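Local coordinates for protein Na-translocating NADH-quinone reductase subunit C NqrC (Shewanella oneidensis, PDB 4XHF) that forms subunit C of a bacterial sodium-translocating reductase complex and, through an FMN-binding domain, holds flavin mononucleotide, at residues K188-D193 and F233-E238; P153-I158 and N245-S250; D89-A94 and M144-V149. All coordinates share one frame; numbering follows the deposited sequence.

Contact 1 of 3, residues K188-D193 and F233-E238; sequences KQLFDD and FWFGVE
L190 and F191 meet F235 in a buried, apolar contact between the loop that follows helix 179-182 and the turn that ends helix 221-234. No hydrogen bond crosses it: L190 makes a CH-pi contact with F235, and F191 packs on the CB and carbonyl oxygen of the same residue. L190 CD1 lies over the centre of the F235 ring, 3.4 Å from the centroid and only 10° off the ring normal, so the methyl carbon sits almost squarely above the middle of the face. The second methyl sits further out, with L190 CD2 3.8 Å from F235 CD2. In L190 the CG lies anti to the carbonyl carbon, and this chi1 of -68° sets the branched end beside the F235 ring; the two side chains cross at about a right angle. F191 CZ comes within 3.8 Å of F235 CB, and the carbonyl F235 O lies at the edge of the F191 ring, near its plane, 3.5 Å from CZ. F235 is the first residue past the helix to leave helical angles; a bond from G236 N to F233 O (2.9 Å) closes the turn there. Just beyond that helix end, F235 packs between the antiparallel sheet, where it rests on V134, V149 and V151, and the loop of L190, which also touches V151, in the hydrophobic core of the FMN-binding domain.

Contact 2 of 3, residues P153-I158 and N245-S250; sequences PDFNTI and NQLKAS
F155 reaches from the turn between two strands to the last helix of the chain, where L247 and K248 receive its ring by apolar packing. The turn residue has a left-handed backbone (phi 60°, psi 39°), and its CG stands anti to the carbonyl carbon (chi1 -57°), which, with the bond from the backbone already directed at the helix, lays the ring against L247 and K248. L247 meets the far end obliquely: F155 CZ is 3.7 Å from L247 CD1 and 3.8 Å from L247 CB, the two side chains crossing at about a right angle. K248 runs the other way, extended beyond CG, and slides along the ring edge, with its CG 3.7 Å and its CE 3.8 Å from F155 CD2. The carbonyl P153 O lies over the centre of one ring face, 3.4 Å above the plane. D154 closes the turn that carries F155. Its OD1 accepts from N156 N at 2.8 Å, an Asx turn, and from T157 N at 3.0 Å, an Asx motif, while its OD2 takes T157 OG1 through the syn lone pair. F244 of helix 241-249 stacks on F155. The turn joins antiparallel strands 144-151 and 158-165; N156 bonds to L190 and F191, and I158 to G187 and K188, in the loop before strand 200-202.

Contact 3 of 3, residues D89-A94 and M144-V149; sequences DERMAA and MIYGYV
R91 NH2 is gripped by a salt bridge to E165 OE1 and a weak hydrogen bond to Y164 OH while it lies over the ring of Y146. The whole guanidinium is stacked flat there in a cation-pi interaction: R91 CZ stands 3.5 Å from the Y146 ring centroid, 14° off its normal, and the two planes differ by 19°. Each part of the group has its own place over the ring. NE presses on the rim, 3.1 Å from Y146 CE2, whereas NH2 is 3.5 Å from Y146 CG and NH1 reaches over toward Y146 CZ at 3.8 Å. The aliphatic chain follows, R91 CD lying 3.6 Å from Y146 CE2. The bend at chi2 (-73°) turns the chain so as to lay the guanidinium on the ring. At the start of helix 90-95, D89 is the N-cap residue: D89 OD1 accepts from M92 N at 3.2 Å and weakly from R91 N. Y146 itself stacks with Y137 of the neighbouring strand 129-139. Together the flat stack and the E165 salt bridge fix the orientation of the guanidinium at this largely solvent-facing surface, and its positive charge is probably offset in part by the carboxylate of E165 and the pi face of Y146.

In the fold
Contacts 1 and 2 adjoin, their centres about 11 Å apart, and are joined by a hydrogen bond from F191 N to N156 OD1, 2.7 Å. Contact 3 lies further off, its centre about 18 Å from that of contact 1 and about 22 Å from that of contact 2, on the opposite side of the chain's centre from contact 2. Strand 144-151 links all three: V149 CG1 packs 3.8 Å from F235 CZ of contact 1 and 4.1 Å from I158 CG2 of contact 2. Their residues are not in the flavin mononucleotide pocket, but L141 and W142 of that pocket precede this strand, and T221 begins the helix that ends at contact 1.

Contact 1 of 3, residues K188-D193 and F233-E238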
loop_
_atom_site.group_PDB
_atom_site.type_symbol
_atom_site.label_atom_id
_atom_site.label_comp_id
_atom_site.label_asym_id
_atom_site.label_seq_id
_atom_site.Cartn_x
_atom_site.Cartn_y
_atom_site.Cartn_z
ATOM N N LYS A 188 -8.916 11.006 1.367
ATOM C CA LYS A 188 -7.829 11.855 1.833
ATOM C C LYS A 188 -6.764 11.985 0.750
ATOM O O LYS A 188 -6.711 11.171 -0.171
ATOM C CB LYS A 188 -7.221 11.287 3.117
ATOM C CG LYS A 188 -8.211 11.149 4.266
ATOM C CD LYS A 188 -8.712 12.500 4.745
ATOM C CE LYS A 188 -9.760 12.348 5.831
ATOM N NZ LYS A 188 -10.085 13.651 6.472
ATOM N N GLN A 189 -5.916 13.005 0.870
ATOM C CA GLN A 189 -4.887 13.273 -0.132
ATOM C C GLN A 189 -3.482 13.275 0.469
ATOM O O GLN A 189 -3.231 13.910 1.492
ATOM C CB GLN A 189 -5.166 14.607 -0.825
ATOM C CG GLN A 189 -6.360 14.553 -1.763
ATOM C CD GLN A 189 -6.534 15.825 -2.560
ATOM O OE1 GLN A 189 -6.229 16.919 -2.082
ATOM N NE2 GLN A 189 -7.022 15.691 -3.788
ATOM N N LEU A 190 -2.575 12.560 -0.190
ATOM C CA LEU A 190 -1.216 12.369 0.309
ATOM C C LEU A 190 -0.384 13.647 0.298
ATOM O O LEU A 190 0.365 13.905 1.240
ATOM C CB LEU A 190 -0.505 11.294 -0.516
ATOM C CG LEU A 190 -1.038 9.870 -0.352
ATOM C CD1 LEU A 190 -0.615 9.020 -1.529
ATOM C CD2 LEU A 190 -0.545 9.252 0.945
ATOM N N PHE A 191 -0.520 14.440 -0.763
ATOM C CA PHE A 191 0.356 15.589 -0.992
ATOM C C PHE A 191 -0.382 16.921 -1.010
ATOM O O PHE A 191 -1.578 16.975 -1.298
ATOM C CB PHE A 191 1.095 15.424 -2.319
ATOM C CG PHE A 191 1.766 14.095 -2.475
ATOM C CD1 PHE A 191 3.010 13.863 -1.915
ATOM C CD2 PHE A 191 1.157 13.079 -3.190
ATOM C CE1 PHE A 191 3.629 12.641 -2.062
ATOM C CE2 PHE A 191 1.772 11.855 -3.339
ATOM C CZ PHE A 191 3.010 11.637 -2.775
ATOM N N ASP A 192 0.350 17.997 -0.720
ATOM C CA ASP A 192 -0.184 19.349 -0.845
ATOM C C ASP A 192 0.084 19.898 -2.249
ATOM O O ASP A 192 0.522 19.164 -3.136
ATOM C CB ASP A 192 0.410 20.277 0.230
ATOM C CG ASP A 192 1.931 20.378 0.168
ATOM O OD1 ASP A 192 2.517 20.266 -0.928
ATOM O OD2 ASP A 192 2.546 20.588 1.235
ATOM N N ASP A 193 -0.174 21.188 -2.443
ATOM C CA ASP A 193 0.021 21.822 -3.744
ATOM C C ASP A 193 1.503 22.029 -4.066
ATOM O O ASP A 193 1.866 22.248 -5.222
ATOM C CB ASP A 193 -0.728 23.160 -3.807
ATOM C CG ASP A 193 -0.491 24.029 -2.584
ATOM O OD1 ASP A 193 0.637 24.028 -2.050
ATOM O OD2 ASP A 193 -1.443 24.714 -2.153
ATOM N N PHE A 233 7.419 7.480 3.566
ATOM C CA PHE A 233 8.562 6.899 2.872
ATOM C C PHE A 233 8.179 6.346 1.509
ATOM O O PHE A 233 8.843 6.615 0.510
ATOM C CB PHE A 233 9.195 5.775 3.692
ATOM C CG PHE A 233 10.292 5.052 2.959
ATOM C CD1 PHE A 233 11.578 5.567 2.935
ATOM C CD2 PHE A 233 10.033 3.878 2.269
ATOM C CE1 PHE A 233 12.587 4.916 2.252
ATOM C CE2 PHE A 233 11.040 3.225 1.582
ATOM C CZ PHE A 233 12.318 3.745 1.575
ATOM N N TRP A 234 7.111 5.558 1.475
ATOM C CA TRP A 234 6.765 4.810 0.275
ATOM C C TRP A 234 6.117 5.672 -0.796
ATOM O O TRP A 234 6.061 5.276 -1.958
ATOM C CB TRP A 234 5.862 3.636 0.641
ATOM C CG TRP A 234 6.664 2.498 1.172
ATOM C CD1 TRP A 234 6.734 2.069 2.463
ATOM C CD2 TRP A 234 7.548 1.662 0.419
ATOM N NE1 TRP A 234 7.600 1.006 2.560
ATOM C CE2 TRP A 234 8.112 0.738 1.319
ATOM C CE3 TRP A 234 7.913 1.604 -0.929
ATOM C CZ2 TRP A 234 9.021 -0.236 0.912
ATOM C CZ3 TRP A 234 8.812 0.636 -1.330
ATOM C CH2 TRP A 234 9.357 -0.270 -0.413
ATOM N N PHE A 235 5.641 6.850 -0.410
ATOM C CA PHE A 235 5.196 7.843 -1.383
ATOM C C PHE A 235 6.247 8.944 -1.528
ATOM O O PHE A 235 6.006 9.973 -2.165
ATOM C CB PHE A 235 3.842 8.425 -0.976
ATOM C CG PHE A 235 2.708 7.458 -1.138
ATOM C CD1 PHE A 235 2.204 7.165 -2.394
ATOM C CD2 PHE A 235 2.158 6.828 -0.037
ATOM C CE1 PHE A 235 1.167 6.270 -2.547
ATOM C CE2 PHE A 235 1.122 5.931 -0.182
ATOM C CZ PHE A 235 0.625 5.651 -1.438
ATOM N N GLY A 236 7.420 8.706 -0.946
ATOM C CA GLY A 236 8.523 9.645 -1.008
ATOM C C GLY A 236 9.487 9.314 -2.130
ATOM O O GLY A 236 9.237 8.410 -2.927
ATOM N N VAL A 237 10.603 10.034 -2.174
ATOM C CA VAL A 237 11.544 9.938 -3.284
ATOM C C VAL A 237 12.196 8.562 -3.384
ATOM O O VAL A 237 12.614 8.150 -4.466
ATOM C CB VAL A 237 12.643 11.012 -3.164
ATOM C CG1 VAL A 237 12.018 12.400 -3.149
ATOM C CG2 VAL A 237 13.480 10.799 -1.913
ATOM N N GLU A 238 12.280 7.854 -2.261
ATOM C CA GLU A 238 12.850 6.509 -2.251
ATOM C C GLU A 238 11.754 5.448 -2.366
ATOM O O GLU A 238 12.024 4.253 -2.250
ATOM C CB GLU A 238 13.682 6.286 -0.980
ATOM C CG GLU A 238 14.802 7.311 -0.801
ATOM C CD GLU A 238 15.834 6.905 0.237
ATOM O OE1 GLU A 238 16.692 6.053 -0.075
ATOM O OE2 GLU A 238 15.795 7.448 1.360
#

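Contact 2 of 3, residues P153-I158 and N245-S250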
loop_
_atom_site.group_PDB
_atom_site.type_symbol
_atom_site.label_atom_id
_atom_site.label_comp_id
_atom_site.label_asym_id
_atom_site.label_seq_id
_atom_site.Cartn_x
_atom_site.Cartn_y
_atom_site.Cartn_z
ATOM N N PRO A 153 -6.050 8.074 -10.073
ATOM C CA PRO A 153 -5.141 8.425 -11.172
ATOM C C PRO A 153 -4.478 9.800 -11.052
ATOM O O PRO A 153 -3.581 10.088 -11.843
ATOM C CB PRO A 153 -6.054 8.379 -12.402
ATOM C CG PRO A 153 -7.122 7.428 -12.036
ATOM C CD PRO A 153 -7.378 7.690 -10.584
ATOM N N ASP A 154 -4.908 10.634 -10.107
ATOM C CA ASP A 154 -4.186 11.874 -9.826
ATOM C C ASP A 154 -2.970 11.566 -8.951
ATOM O O ASP A 154 -2.111 12.422 -8.738
ATOM C CB ASP A 154 -5.095 12.918 -9.153
ATOM C CG ASP A 154 -5.644 12.467 -7.803
ATOM O OD1 ASP A 154 -5.199 11.429 -7.268
ATOM O OD2 ASP A 154 -6.528 13.170 -7.267
ATOM N N PHE A 155 -2.921 10.333 -8.452
ATOM C CA PHE A 155 -1.808 9.845 -7.641
ATOM C C PHE A 155 -1.645 10.696 -6.386
ATOM O O PHE A 155 -0.530 10.988 -5.948
ATOM C CB PHE A 155 -0.522 9.825 -8.468
ATOM C CG PHE A 155 -0.630 9.000 -9.718
ATOM C CD1 PHE A 155 -1.134 7.711 -9.669
ATOM C CD2 PHE A 155 -0.253 9.520 -10.943
ATOM C CE1 PHE A 155 -1.244 6.951 -10.816
ATOM C CE2 PHE A 155 -0.361 8.764 -12.094
ATOM C CZ PHE A 155 -0.859 7.478 -12.030
ATOM N N ASN A 156 -2.780 11.076 -5.811
ATOM C CA ASN A 156 -2.816 11.895 -4.608
ATOM C C ASN A 156 -3.981 11.478 -3.716
ATOM O O ASN A 156 -3.805 11.210 -2.528
ATOM C CB ASN A 156 -2.929 13.376 -4.978
ATOM C CG ASN A 156 -2.747 14.293 -3.787
ATOM O OD1 ASN A 156 -2.247 13.883 -2.741
ATOM N ND2 ASN A 156 -3.143 15.550 -3.947
ATOM N N THR A 157 -5.172 11.408 -4.305
ATOM C CA THR A 157 -6.373 11.029 -3.570
ATOM C C THR A 157 -6.372 9.532 -3.270
ATOM O O THR A 157 -6.213 8.705 -4.169
ATOM C CB THR A 157 -7.650 11.397 -4.357
ATOM O OG1 THR A 157 -7.633 12.793 -4.674
ATOM C CG2 THR A 157 -8.902 11.084 -3.548
ATOM N N ILE A 158 -6.546 9.193 -1.997
ATOM C CA ILE A 158 -6.562 7.804 -1.563
ATOM C C ILE A 158 -7.912 7.148 -1.862
ATOM O O ILE A 158 -8.962 7.670 -1.487
ATOM C CB ILE A 158 -6.255 7.697 -0.060
ATOM C CG1 ILE A 158 -4.875 8.292 0.234
ATOM C CG2 ILE A 158 -6.316 6.244 0.402
ATOM C CD1 ILE A 158 -4.577 8.465 1.704
ATOM N N ASN A 245 5.613 9.509 -11.309
ATOM C CA ASN A 245 6.026 10.555 -12.239
ATOM C C ASN A 245 6.187 10.030 -13.663
ATOM O O ASN A 245 6.013 10.773 -14.628
ATOM C CB ASN A 245 7.332 11.197 -11.776
ATOM C CG ASN A 245 7.133 12.162 -10.623
ATOM O OD1 ASN A 245 6.044 12.703 -10.426
ATOM N ND2 ASN A 245 8.194 12.390 -9.858
ATOM N N GLN A 246 6.528 8.752 -13.787
ATOM C CA GLN A 246 6.625 8.115 -15.095
ATOM C C GLN A 246 5.241 7.925 -15.706
ATOM O O GLN A 246 5.063 8.065 -16.916
ATOM C CB GLN A 246 7.341 6.767 -14.987
ATOM C CG GLN A 246 8.820 6.869 -14.661
ATOM C CD GLN A 246 9.611 7.567 -15.747
ATOM O OE1 GLN A 246 10.073 8.696 -15.570
ATOM N NE2 GLN A 246 9.774 6.895 -16.881
ATOM N N LEU A 247 4.262 7.607 -14.865
ATOM C CA LEU A 247 2.896 7.387 -15.330
ATOM C C LEU A 247 2.223 8.699 -15.720
ATOM O O LEU A 247 1.451 8.746 -16.679
ATOM C CB LEU A 247 2.067 6.683 -14.254
ATOM C CG LEU A 247 2.454 5.247 -13.895
ATOM C CD1 LEU A 247 1.454 4.682 -12.902
ATOM C CD2 LEU A 247 2.539 4.356 -15.126
ATOM N N LYS A 248 2.511 9.758 -14.968
ATOM C CA LYS A 248 1.952 11.075 -15.254
ATOM C C LYS A 248 2.361 11.539 -16.645
ATOM O O LYS A 248 1.592 12.203 -17.339
ATOM C CB LYS A 248 2.404 12.094 -14.207
ATOM C CG LYS A 248 1.764 11.903 -12.842
ATOM C CD LYS A 248 2.312 12.894 -11.820
ATOM C CE LYS A 248 1.606 12.770 -10.477
ATOM N NZ LYS A 248 2.073 13.794 -9.501
ATOM N N ALA A 249 3.574 11.180 -17.047
ATOM C CA ALA A 249 4.079 11.549 -18.360
ATOM C C ALA A 249 3.398 10.723 -19.444
ATOM O O ALA A 249 2.513 11.213 -20.146
ATOM C CB ALA A 249 5.585 11.368 -18.416
ATOM N N SER A 250 3.813 9.466 -19.571
ATOM C CA SER A 250 3.270 8.576 -20.589
ATOM C C SER A 250 2.084 7.786 -20.045
ATOM O O SER A 250 0.945 8.252 -20.090
ATOM C CB SER A 250 4.354 7.622 -21.093
ATOM O OG SER A 250 4.803 6.763 -20.059
#

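Contact 3 of 3, residues D89-A94 and M144-V149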
loop_
_atom_site.group_PDB
_atom_site.type_symbol
_atom_site.label_atom_id
_atom_site.label_comp_id
_atom_site.label_asym_id
_atom_site.label_seq_id
_atom_site.Cartn_x
_atom_site.Cartn_y
_atom_site.Cartn_z
ATOM N N ASP A 89 7.875 -12.879 -4.078
ATOM C CA ASP A 89 8.088 -12.732 -2.639
ATOM C C ASP A 89 8.821 -11.431 -2.329
ATOM O O ASP A 89 10.035 -11.336 -2.508
ATOM C CB ASP A 89 8.878 -13.925 -2.091
ATOM C CG ASP A 89 8.852 -14.000 -0.574
ATOM O OD1 ASP A 89 8.613 -12.964 0.081
ATOM O OD2 ASP A 89 9.071 -15.104 -0.034
ATOM N N GLU A 90 8.077 -10.439 -1.850
ATOM C CA GLU A 90 8.631 -9.114 -1.597
ATOM C C GLU A 90 9.420 -9.065 -0.293
ATOM O O GLU A 90 10.325 -8.243 -0.140
ATOM C CB GLU A 90 7.514 -8.068 -1.570
ATOM C CG GLU A 90 6.861 -7.827 -2.925
ATOM C CD GLU A 90 5.993 -6.583 -2.950
ATOM O OE1 GLU A 90 4.859 -6.634 -2.427
ATOM O OE2 GLU A 90 6.446 -5.553 -3.494
ATOM N N ARG A 91 9.073 -9.940 0.646
ATOM C CA ARG A 91 9.806 -10.030 1.904
ATOM C C ARG A 91 11.226 -10.502 1.620
ATOM O O ARG A 91 12.194 -9.973 2.166
ATOM C CB ARG A 91 9.124 -10.993 2.882
ATOM C CG ARG A 91 7.638 -10.753 3.105
ATOM C CD ARG A 91 7.369 -9.510 3.939
ATOM N NE ARG A 91 5.933 -9.294 4.121
ATOM C CZ ARG A 91 5.227 -9.695 5.178
ATOM N NH1 ARG A 91 5.805 -10.335 6.188
ATOM N NH2 ARG A 91 3.927 -9.445 5.226
ATOM N N MET A 92 11.331 -11.500 0.748
ATOM C CA MET A 92 12.610 -12.100 0.392
ATOM C C MET A 92 13.442 -11.154 -0.465
ATOM O O MET A 92 14.652 -11.042 -0.287
ATOM C CB MET A 92 12.376 -13.418 -0.351
ATOM C CG MET A 92 13.634 -14.227 -0.633
ATOM S SD MET A 92 13.329 -15.615 -1.748
ATOM C CE MET A 92 12.100 -16.544 -0.829
ATOM N N ALA A 93 12.781 -10.477 -1.398
ATOM C CA ALA A 93 13.457 -9.561 -2.307
ATOM C C ALA A 93 14.092 -8.394 -1.563
ATOM O O ALA A 93 15.101 -7.844 -1.998
ATOM C CB ALA A 93 12.481 -9.044 -3.347
ATOM N N ALA A 94 13.493 -8.023 -0.437
ATOM C CA ALA A 94 13.949 -6.873 0.334
ATOM C C ALA A 94 15.236 -7.147 1.108
ATOM O O ALA A 94 15.973 -6.216 1.432
ATOM C CB ALA A 94 12.860 -6.433 1.288
ATOM N N MET A 144 6.678 -4.493 12.581
ATOM C CA MET A 144 6.459 -4.092 11.201
ATOM C C MET A 144 4.981 -4.210 10.860
ATOM O O MET A 144 4.327 -5.193 11.209
ATOM C CB MET A 144 7.289 -4.955 10.249
ATOM C CG MET A 144 8.800 -4.833 10.430
ATOM S SD MET A 144 9.430 -3.145 10.310
ATOM C CE MET A 144 8.708 -2.634 8.758
ATOM N N ILE A 145 4.468 -3.196 10.173
ATOM C CA ILE A 145 3.078 -3.165 9.746
ATOM C C ILE A 145 3.036 -3.175 8.222
ATOM O O ILE A 145 3.686 -2.356 7.584
ATOM C CB ILE A 145 2.348 -1.920 10.296
ATOM C CG1 ILE A 145 2.431 -1.887 11.828
ATOM C CG2 ILE A 145 0.893 -1.905 9.844
ATOM C CD1 ILE A 145 2.029 -0.558 12.445
ATOM N N TYR A 146 2.281 -4.115 7.656
ATOM C CA TYR A 146 2.180 -4.283 6.206
ATOM C C TYR A 146 0.772 -4.010 5.696
ATOM O O TYR A 146 -0.210 -4.370 6.342
ATOM C CB TYR A 146 2.582 -5.700 5.804
ATOM C CG TYR A 146 4.026 -6.029 6.065
ATOM C CD1 TYR A 146 4.475 -6.305 7.349
ATOM C CD2 TYR A 146 4.938 -6.079 5.025
ATOM C CE1 TYR A 146 5.795 -6.609 7.588
ATOM C CE2 TYR A 146 6.257 -6.385 5.252
ATOM C CZ TYR A 146 6.683 -6.650 6.533
ATOM O OH TYR A 146 8.007 -6.955 6.757
ATOM N N GLY A 147 0.679 -3.406 4.516
ATOM C CA GLY A 147 -0.611 -3.110 3.926
ATOM C C GLY A 147 -0.524 -2.658 2.482
ATOM O O GLY A 147 0.529 -2.753 1.850
ATOM N N TYR A 148 -1.648 -2.167 1.968
ATOM C CA TYR A 148 -1.734 -1.642 0.610
ATOM C C TYR A 148 -2.498 -0.322 0.608
ATOM O O TYR A 148 -3.432 -0.139 1.391
ATOM C CB TYR A 148 -2.421 -2.647 -0.325
ATOM C CG TYR A 148 -1.659 -3.940 -0.517
ATOM C CD1 TYR A 148 -0.716 -4.074 -1.528
ATOM C CD2 TYR A 148 -1.885 -5.030 0.313
ATOM C CE1 TYR A 148 -0.019 -5.255 -1.704
ATOM C CE2 TYR A 148 -1.194 -6.215 0.144
ATOM C CZ TYR A 148 -0.262 -6.322 -0.866
ATOM O OH TYR A 148 0.430 -7.498 -1.037
ATOM N N VAL A 149 -2.079 0.594 -0.263
ATOM C CA VAL A 149 -2.791 1.849 -0.489
ATOM C C VAL A 149 -3.184 1.982 -1.954
ATOM O O VAL A 149 -2.336 1.907 -2.844
ATOM C CB VAL A 149 -1.943 3.072 -0.096
ATOM C CG1 VAL A 149 -2.719 4.365 -0.327
ATOM C CG2 VAL A 149 -1.510 2.972 1.347
#